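Transcriptional regulator Tm0710 (Thermotoga maritima, PDB 2A61) probably binds DNA as a dimeric transcriptional regulator of the MarR family, through a winged helix-turn-helix domain in each subunit. Local coordinates at residues V18-F29 and V100-F111. Residues are numbered along the deposited sequence; the frame is centred on the assembly and turned at random.
Sequences VKVEGRKVLRDF and VIEKVIERRENF
R107 NH1 donates to E21 OE2 at 3.2 Å, a salt bridge in which the carboxylate oxygen lies in the guanidinium plane while the nitrogen stands 50° out of the carboxylate plane. The other oxygen, E21 OE1, takes K24 NZ at 2.8 Å, so both cations share one carboxylate; K24 NZ also reaches the S143 carbonyl of the second subunit. With CG anti to the backbone N (chi1 -176°), E21 lays that methylene over a face of the F111 ring, 3.8 Å from its centroid, in a CH-pi contact. R108 NE forms a salt bridge with E8 of the second subunit and its NH1 is linked through a water to K19 O, while V18 CG2 packs over one face of the guanidinium, 3.6 Å from CZ. G22, lacking a side chain, lets the backbones close to 4.8 Å between its CA and that of V104, and R108 CG packs on G22 CA. Beyond it V25 CG2 presses on V104 CG2, a tight 3.4 Å, while L26 CD2 meets V100 CG1. F29 receives V100 CG2 over the centre of one ring face and K103 CD at its edge. The segments 18-23 and 100-111 run at 125° to each other at the dimer interface, where M138 of the second subunit packs on F111; at the other end L26, in the short helix 26-29, packs on F36 of helix 33-45, consistent with a junction between interface helices and the winged helix-turn-helix domain.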
ATOM      1  N   VAL A  18      -4.006  -8.633  -4.225  1.00 17.53           N
ATOM      2  CA  VAL A  18      -3.492  -8.199  -5.501  1.00 18.23           C
ATOM      3  C   VAL A  18      -2.153  -7.477  -5.323  1.00 18.53           C
ATOM      4  O   VAL A  18      -1.305  -7.589  -6.186  1.00 17.50           O
ATOM      5  CB  VAL A  18      -4.499  -7.410  -6.326  1.00 17.63           C
ATOM      6  CG1 VAL A  18      -4.837  -6.146  -5.652  1.00 21.19           C
ATOM      7  CG2 VAL A  18      -3.933  -7.207  -7.761  1.00 18.38           C
ATOM      8  N   LYS A  19      -2.004  -6.713  -4.236  1.00 18.53           N
ATOM      9  CA  LYS A  19      -0.720  -6.019  -3.950  1.00 19.75           C
ATOM     10  C   LYS A  19       0.420  -7.046  -3.822  1.00 20.40           C
ATOM     11  O   LYS A  19       1.463  -6.911  -4.470  1.00 19.56           O
ATOM     12  CB  LYS A  19      -0.833  -5.175  -2.666  1.00 19.82           C
ATOM     13  CG  LYS A  19       0.463  -4.413  -2.237  1.00 19.65           C
ATOM     14  CD  LYS A  19       0.315  -3.931  -0.791  1.00 22.35           C
ATOM     15  CE  LYS A  19       1.556  -3.113  -0.305  1.00 24.58           C
ATOM     16  NZ  LYS A  19       1.544  -1.827  -1.037  1.00 28.83           N
ATOM     17  N   VAL A  20       0.198  -8.075  -2.998  1.00 20.07           N
ATOM     18  CA  VAL A  20       1.186  -9.105  -2.744  1.00 20.69           C
ATOM     19  C   VAL A  20       1.504  -9.887  -4.002  1.00 19.93           C
ATOM     20  O   VAL A  20       2.680 -10.106  -4.335  1.00 20.30           O
ATOM     21  CB  VAL A  20       0.735 -10.024  -1.583  1.00 20.17           C
ATOM     22  CG1 VAL A  20       1.692 -11.225  -1.398  1.00 23.93           C
ATOM     23  CG2 VAL A  20       0.616  -9.204  -0.308  1.00 20.78           C
ATOM     24  N   GLU A  21       0.472 -10.255  -4.738  1.00 20.48           N
ATOM     25  CA  GLU A  21       0.666 -11.004  -5.968  1.00 21.26           C
ATOM     26  C   GLU A  21       1.544 -10.281  -7.013  1.00 19.52           C
ATOM     27  O   GLU A  21       2.460 -10.863  -7.566  1.00 18.57           O
ATOM     28  CB  GLU A  21      -0.682 -11.378  -6.567  1.00 22.14           C
ATOM     29  CG  GLU A  21      -0.547 -12.261  -7.826  1.00 26.07           C
ATOM     30  CD  GLU A  21      -0.050 -13.710  -7.546  1.00 29.62           C
ATOM     31  OE1 GLU A  21      -0.243 -14.263  -6.439  1.00 28.61           O
ATOM     32  OE2 GLU A  21       0.547 -14.298  -8.472  1.00 34.69           O
ATOM     33  N   GLY A  22       1.232  -9.014  -7.250  1.00 19.04           N
ATOM     34  CA  GLY A  22       1.995  -8.123  -8.113  1.00 16.87           C
ATOM     35  C   GLY A  22       3.434  -7.981  -7.666  1.00 16.60           C
ATOM     36  O   GLY A  22       4.335  -8.030  -8.507  1.00 16.47           O
ATOM     37  N   ARG A  23       3.664  -7.836  -6.365  1.00 15.89           N
ATOM     38  CA  ARG A  23       5.051  -7.582  -5.844  1.00 15.11           C
ATOM     39  C   ARG A  23       6.006  -8.790  -5.860  1.00 16.25           C
ATOM     40  O   ARG A  23       7.198  -8.652  -5.574  1.00 15.42           O
ATOM     41  CB  ARG A  23       5.003  -6.937  -4.463  1.00 15.33           C
ATOM     42  CG  ARG A  23       4.704  -5.391  -4.538  1.00 16.82           C
ATOM     43  CD  ARG A  23       4.358  -4.817  -3.179  1.00 20.01           C
ATOM     44  NE  ARG A  23       4.060  -3.390  -3.146  1.00 20.20           N
ATOM     45  CZ  ARG A  23       4.773  -2.478  -2.474  1.00 21.59           C
ATOM     46  NH1 ARG A  23       5.817  -2.815  -1.738  1.00 21.14           N
ATOM     47  NH2 ARG A  23       4.405  -1.216  -2.488  1.00 19.89           N
ATOM     48  N   LYS A  24       5.462  -9.959  -6.195  1.00 17.06           N
ATOM     49  CA  LYS A  24       6.221 -11.221  -6.333  1.00 18.93           C
ATOM     50  C   LYS A  24       7.264 -11.114  -7.450  1.00 20.45           C
ATOM     51  O   LYS A  24       8.307 -11.775  -7.399  1.00 19.46           O
ATOM     52  CB  LYS A  24       5.276 -12.406  -6.564  1.00 18.11           C
ATOM     53  CG  LYS A  24       4.501 -12.805  -5.315  1.00 20.89           C
ATOM     54  CD  LYS A  24       3.513 -13.924  -5.648  1.00 24.04           C
ATOM     55  CE  LYS A  24       2.809 -14.441  -4.403  1.00 24.73           C
ATOM     56  NZ  LYS A  24       1.772 -15.408  -4.829  1.00 23.59           N
ATOM     57  N   VAL A  25       7.009 -10.257  -8.443  1.00 20.69           N
ATOM     58  CA  VAL A  25       8.001  -9.997  -9.491  1.00 20.53           C
ATOM     59  C   VAL A  25       9.267  -9.241  -9.011  1.00 20.49           C
ATOM     60  O   VAL A  25      10.319  -9.349  -9.634  1.00 19.77           O
ATOM     61  CB  VAL A  25       7.392  -9.323 -10.796  1.00 22.25           C
ATOM     62  CG1 VAL A  25       6.084 -10.018 -11.231  1.00 22.26           C
ATOM     63  CG2 VAL A  25       7.153  -7.928 -10.589  1.00 21.41           C
ATOM     64  N   LEU A  26       9.176  -8.502  -7.905  1.00 19.81           N
ATOM     65  CA  LEU A  26      10.330  -7.805  -7.374  1.00 20.34           C
ATOM     66  C   LEU A  26      11.505  -8.725  -6.996  1.00 20.69           C
ATOM     67  O   LEU A  26      12.651  -8.292  -6.936  1.00 20.29           O
ATOM     68  CB  LEU A  26       9.933  -7.003  -6.152  1.00 21.12           C
ATOM     69  CG  LEU A  26       8.884  -5.875  -6.251  1.00 22.20           C
ATOM     70  CD1 LEU A  26       8.715  -5.264  -4.844  1.00 22.48           C
ATOM     71  CD2 LEU A  26       9.303  -4.808  -7.282  1.00 23.04           C
ATOM     72  N   ARG A  27      11.198  -9.982  -6.714  1.00 20.37           N
ATOM     73  CA  ARG A  27      12.195 -10.988  -6.413  1.00 22.06           C
ATOM     74  C   ARG A  27      13.101 -11.209  -7.608  1.00 22.70           C
ATOM     75  O   ARG A  27      14.292 -11.429  -7.461  1.00 22.56           O
ATOM     76  CB  ARG A  27      11.468 -12.295  -6.071  1.00 22.02           C
ATOM     77  CG  ARG A  27      12.413 -13.275  -5.422  1.00 28.00           C
ATOM     78  CD  ARG A  27      12.122 -14.652  -5.844  1.00 34.74           C
ATOM     79  NE  ARG A  27      11.438 -15.408  -4.822  1.00 40.30           N
ATOM     80  CZ  ARG A  27      11.912 -16.516  -4.260  1.00 38.80           C
ATOM     81  NH1 ARG A  27      13.098 -16.985  -4.581  1.00 41.07           N
ATOM     82  NH2 ARG A  27      11.187 -17.140  -3.358  1.00 42.35           N
ATOM     83  N   ASP A  28      12.523 -11.157  -8.803  1.00 23.52           N
ATOM     84  CA  ASP A  28      13.268 -11.341 -10.034  1.00 25.10           C
ATOM     85  C   ASP A  28      14.307 -10.234 -10.229  1.00 24.84           C
ATOM     86  O   ASP A  28      15.283 -10.435 -10.915  1.00 25.74           O
ATOM     87  CB  ASP A  28      12.309 -11.322 -11.226  1.00 25.48           C
ATOM     88  CG  ASP A  28      11.302 -12.460 -11.195  1.00 29.67           C
ATOM     89  OD1 ASP A  28      11.576 -13.479 -10.542  1.00 30.23           O
ATOM     90  OD2 ASP A  28      10.235 -12.333 -11.843  1.00 33.83           O
ATOM     91  N   PHE A  29      14.078  -9.056  -9.650  1.00 24.00           N
ATOM     92  CA  PHE A  29      14.954  -7.894  -9.839  1.00 23.27           C
ATOM     93  C   PHE A  29      15.872  -7.625  -8.674  1.00 22.72           C
ATOM     94  O   PHE A  29      16.768  -6.818  -8.777  1.00 24.20           O
ATOM     95  CB  PHE A  29      14.087  -6.658 -10.111  1.00 23.72           C
ATOM     96  CG  PHE A  29      13.331  -6.749 -11.391  1.00 24.67           C
ATOM     97  CD1 PHE A  29      12.023  -7.188 -11.403  1.00 25.39           C
ATOM     98  CD2 PHE A  29      13.966  -6.443 -12.612  1.00 29.78           C
ATOM     99  CE1 PHE A  29      11.315  -7.329 -12.607  1.00 29.75           C
ATOM    100  CE2 PHE A  29      13.274  -6.552 -13.851  1.00 32.39           C
ATOM    101  CZ  PHE A  29      11.948  -7.001 -13.850  1.00 30.66           C
ATOM    102  N   VAL A 100       9.989  -2.479 -14.705  1.00 18.89           N
ATOM    103  CA  VAL A 100       9.732  -3.119 -13.418  1.00 18.46           C
ATOM    104  C   VAL A 100       8.229  -2.867 -13.075  1.00 17.31           C
ATOM    105  O   VAL A 100       7.495  -3.817 -12.859  1.00 16.42           O
ATOM    106  CB  VAL A 100      10.612  -2.537 -12.299  1.00 17.24           C
ATOM    107  CG1 VAL A 100      10.202  -3.157 -10.928  1.00 18.42           C
ATOM    108  CG2 VAL A 100      12.119  -2.741 -12.575  1.00 18.67           C
ATOM    109  N   ILE A 101       7.784  -1.595 -13.069  1.00 17.03           N
ATOM    110  CA  ILE A 101       6.378  -1.284 -12.798  1.00 18.38           C
ATOM    111  C   ILE A 101       5.451  -2.015 -13.773  1.00 18.88           C
ATOM    112  O   ILE A 101       4.441  -2.594 -13.361  1.00 17.62           O
ATOM    113  CB  ILE A 101       6.113   0.274 -12.775  1.00 19.51           C
ATOM    114  CG1 ILE A 101       6.568   0.862 -11.432  1.00 21.41           C
ATOM    115  CG2 ILE A 101       4.630   0.582 -12.829  1.00 19.97           C
ATOM    116  CD1 ILE A 101       8.011   1.091 -11.349  1.00 20.19           C
ATOM    117  N   GLU A 102       5.819  -2.010 -15.066  1.00 19.21           N
ATOM    118  CA  GLU A 102       5.027  -2.702 -16.097  1.00 20.89           C
ATOM    119  C   GLU A 102       4.893  -4.211 -15.843  1.00 20.33           C
ATOM    120  O   GLU A 102       3.853  -4.797 -16.124  1.00 20.44           O
ATOM    121  CB  GLU A 102       5.666  -2.479 -17.471  1.00 21.19           C
ATOM    122  CG  GLU A 102       5.552  -1.023 -17.941  1.00 24.19           C
ATOM    123  CD  GLU A 102       6.271  -0.707 -19.245  1.00 25.17           C
ATOM    124  OE1 GLU A 102       7.062  -1.551 -19.793  1.00 30.05           O
ATOM    125  OE2 GLU A 102       6.048   0.420 -19.714  1.00 30.03           O
ATOM    126  N   LYS A 103       5.971  -4.840 -15.372  1.00 20.53           N
ATOM    127  CA  LYS A 103       5.942  -6.275 -14.979  1.00 20.38           C
ATOM    128  C   LYS A 103       5.103  -6.555 -13.733  1.00 18.44           C
ATOM    129  O   LYS A 103       4.438  -7.587 -13.646  1.00 18.03           O
ATOM    130  CB  LYS A 103       7.363  -6.821 -14.838  1.00 21.43           C
ATOM    131  CG  LYS A 103       7.969  -7.197 -16.218  1.00 25.70           C
ATOM    132  CD  LYS A 103       9.448  -7.646 -16.180  1.00 25.14           C
ATOM    133  CE  LYS A 103      10.013  -7.747 -17.615  1.00 28.41           C
ATOM    134  NZ  LYS A 103      11.524  -7.740 -17.641  1.00 32.90           N
ATOM    135  N   VAL A 104       5.109  -5.636 -12.779  1.00 17.82           N
ATOM    136  CA  VAL A 104       4.186  -5.718 -11.636  1.00 17.42           C
ATOM    137  C   VAL A 104       2.686  -5.687 -12.100  1.00 17.98           C
ATOM    138  O   VAL A 104       1.842  -6.511 -11.661  1.00 17.42           O
ATOM    139  CB  VAL A 104       4.518  -4.624 -10.566  1.00 16.06           C
ATOM    140  CG1 VAL A 104       3.405  -4.514  -9.507  1.00 17.06           C
ATOM    141  CG2 VAL A 104       5.881  -4.895  -9.917  1.00 15.23           C
ATOM    142  N   ILE A 105       2.376  -4.719 -12.959  1.00 18.44           N
ATOM    143  CA  ILE A 105       1.027  -4.527 -13.484  1.00 17.36           C
ATOM    144  C   ILE A 105       0.580  -5.739 -14.315  1.00 17.06           C
ATOM    145  O   ILE A 105      -0.536  -6.270 -14.136  1.00 14.91           O
ATOM    146  CB  ILE A 105       0.945  -3.194 -14.300  1.00 18.37           C
ATOM    147  CG1 ILE A 105       1.128  -2.000 -13.340  1.00 14.91           C
ATOM    148  CG2 ILE A 105      -0.360  -3.132 -15.041  1.00 16.14           C
ATOM    149  CD1 ILE A 105       1.221  -0.650 -13.998  1.00 20.02           C
ATOM    150  N   GLU A 106       1.487  -6.199 -15.176  1.00 17.64           N
ATOM    151  CA  GLU A 106       1.282  -7.404 -15.954  1.00 20.86           C
ATOM    152  C   GLU A 106       0.934  -8.601 -15.054  1.00 18.44           C
ATOM    153  O   GLU A 106       0.005  -9.297 -15.360  1.00 19.18           O
ATOM    154  CB  GLU A 106       2.511  -7.729 -16.814  1.00 20.19           C
ATOM    155  CG  GLU A 106       2.450  -9.053 -17.524  1.00 25.79           C
ATOM    156  CD  GLU A 106       3.706  -9.344 -18.343  1.00 27.70           C
ATOM    157  OE1 GLU A 106       4.615 -10.054 -17.832  1.00 32.18           O
ATOM    158  OE2 GLU A 106       3.770  -8.834 -19.487  1.00 35.91           O
ATOM    159  N   ARG A 107       1.675  -8.815 -13.969  1.00 17.98           N
ATOM    160  CA  ARG A 107       1.410  -9.938 -13.043  1.00 19.11           C
ATOM    161  C   ARG A 107       0.025  -9.789 -12.392  1.00 18.20           C
ATOM    162  O   ARG A 107      -0.728 -10.770 -12.251  1.00 18.59           O
ATOM    163  CB  ARG A 107       2.501 -10.027 -11.967  1.00 19.06           C
ATOM    164  CG  ARG A 107       2.214 -11.026 -10.815  1.00 24.87           C
ATOM    165  CD  ARG A 107       2.277 -12.416 -11.306  1.00 29.95           C
ATOM    166  NE  ARG A 107       3.680 -12.774 -11.335  1.00 39.74           N
ATOM    167  CZ  ARG A 107       4.286 -13.527 -10.427  1.00 40.32           C
ATOM    168  NH1 ARG A 107       3.601 -14.040  -9.415  1.00 41.91           N
ATOM    169  NH2 ARG A 107       5.581 -13.776 -10.567  1.00 42.32           N
ATOM    170  N   ARG A 108      -0.301  -8.560 -11.994  1.00 17.78           N
ATOM    171  CA  ARG A 108      -1.647  -8.254 -11.481  1.00 18.64           C
ATOM    172  C   ARG A 108      -2.767  -8.527 -12.498  1.00 18.98           C
ATOM    173  O   ARG A 108      -3.820  -9.087 -12.142  1.00 18.72           O
ATOM    174  CB  ARG A 108      -1.704  -6.792 -11.023  1.00 19.06           C
ATOM    175  CG  ARG A 108      -0.878  -6.502  -9.754  1.00 19.10           C
ATOM    176  CD  ARG A 108      -0.688  -5.006  -9.543  1.00 19.28           C
ATOM    177  NE  ARG A 108      -1.950  -4.336  -9.225  1.00 24.06           N
ATOM    178  CZ  ARG A 108      -2.336  -3.949  -8.002  1.00 23.36           C
ATOM    179  NH1 ARG A 108      -1.553  -4.137  -6.939  1.00 23.47           N
ATOM    180  NH2 ARG A 108      -3.517  -3.351  -7.839  1.00 27.32           N
ATOM    181  N   GLU A 109      -2.563  -8.089 -13.749  1.00 19.84           N
ATOM    182  CA  GLU A 109      -3.521  -8.368 -14.840  1.00 19.92           C
ATOM    183  C   GLU A 109      -3.728  -9.887 -15.023  1.00 19.75           C
ATOM    184  O   GLU A 109      -4.876 -10.358 -15.184  1.00 19.59           O
ATOM    185  CB  GLU A 109      -3.040  -7.709 -16.167  1.00 21.04           C
ATOM    186  CG  GLU A 109      -3.162  -6.145 -16.161  1.00 19.20           C
ATOM    187  CD  GLU A 109      -2.565  -5.476 -17.414  1.00 21.55           C
ATOM    188  OE1 GLU A 109      -1.864  -6.142 -18.190  1.00 25.51           O
ATOM    189  OE2 GLU A 109      -2.774  -4.273 -17.600  1.00 25.15           O
ATOM    190  N   ASN A 110      -2.631 -10.641 -15.001  1.00 18.89           N
ATOM    191  CA  ASN A 110      -2.703 -12.105 -15.157  1.00 19.98           C
ATOM    192  C   ASN A 110      -3.426 -12.763 -13.982  1.00 19.40           C
ATOM    193  O   ASN A 110      -4.252 -13.653 -14.165  1.00 19.76           O
ATOM    194  CB  ASN A 110      -1.302 -12.734 -15.374  1.00 20.10           C
ATOM    195  CG  ASN A 110      -0.605 -12.222 -16.648  1.00 23.13           C
ATOM    196  OD1 ASN A 110      -1.236 -11.654 -17.551  1.00 26.91           O
ATOM    197  ND2 ASN A 110       0.705 -12.401 -16.704  1.00 24.33           N
ATOM    198  N   PHE A 111      -3.145 -12.275 -12.781  1.00 18.99           N
ATOM    199  CA  PHE A 111      -3.844 -12.723 -11.567  1.00 18.10           C
ATOM    200  C   PHE A 111      -5.371 -12.463 -11.719  1.00 18.58           C
ATOM    201  O   PHE A 111      -6.187 -13.351 -11.520  1.00 16.76           O
ATOM    202  CB  PHE A 111      -3.263 -11.960 -10.385  1.00 18.38           C
ATOM    203  CG  PHE A 111      -3.811 -12.367  -9.039  1.00 19.70           C
ATOM    204  CD1 PHE A 111      -3.927 -13.709  -8.687  1.00 19.92           C
ATOM    205  CD2 PHE A 111      -4.140 -11.399  -8.101  1.00 21.32           C
ATOM    206  CE1 PHE A 111      -4.414 -14.061  -7.472  1.00 20.42           C
ATOM    207  CE2 PHE A 111      -4.642 -11.770  -6.848  1.00 21.88           C
ATOM    208  CZ  PHE A 111      -4.769 -13.089  -6.544  1.00 19.58           C
TER
HETATM  209  O   HOH W   1       1.291  -4.978  -6.574  1.00 18.28           O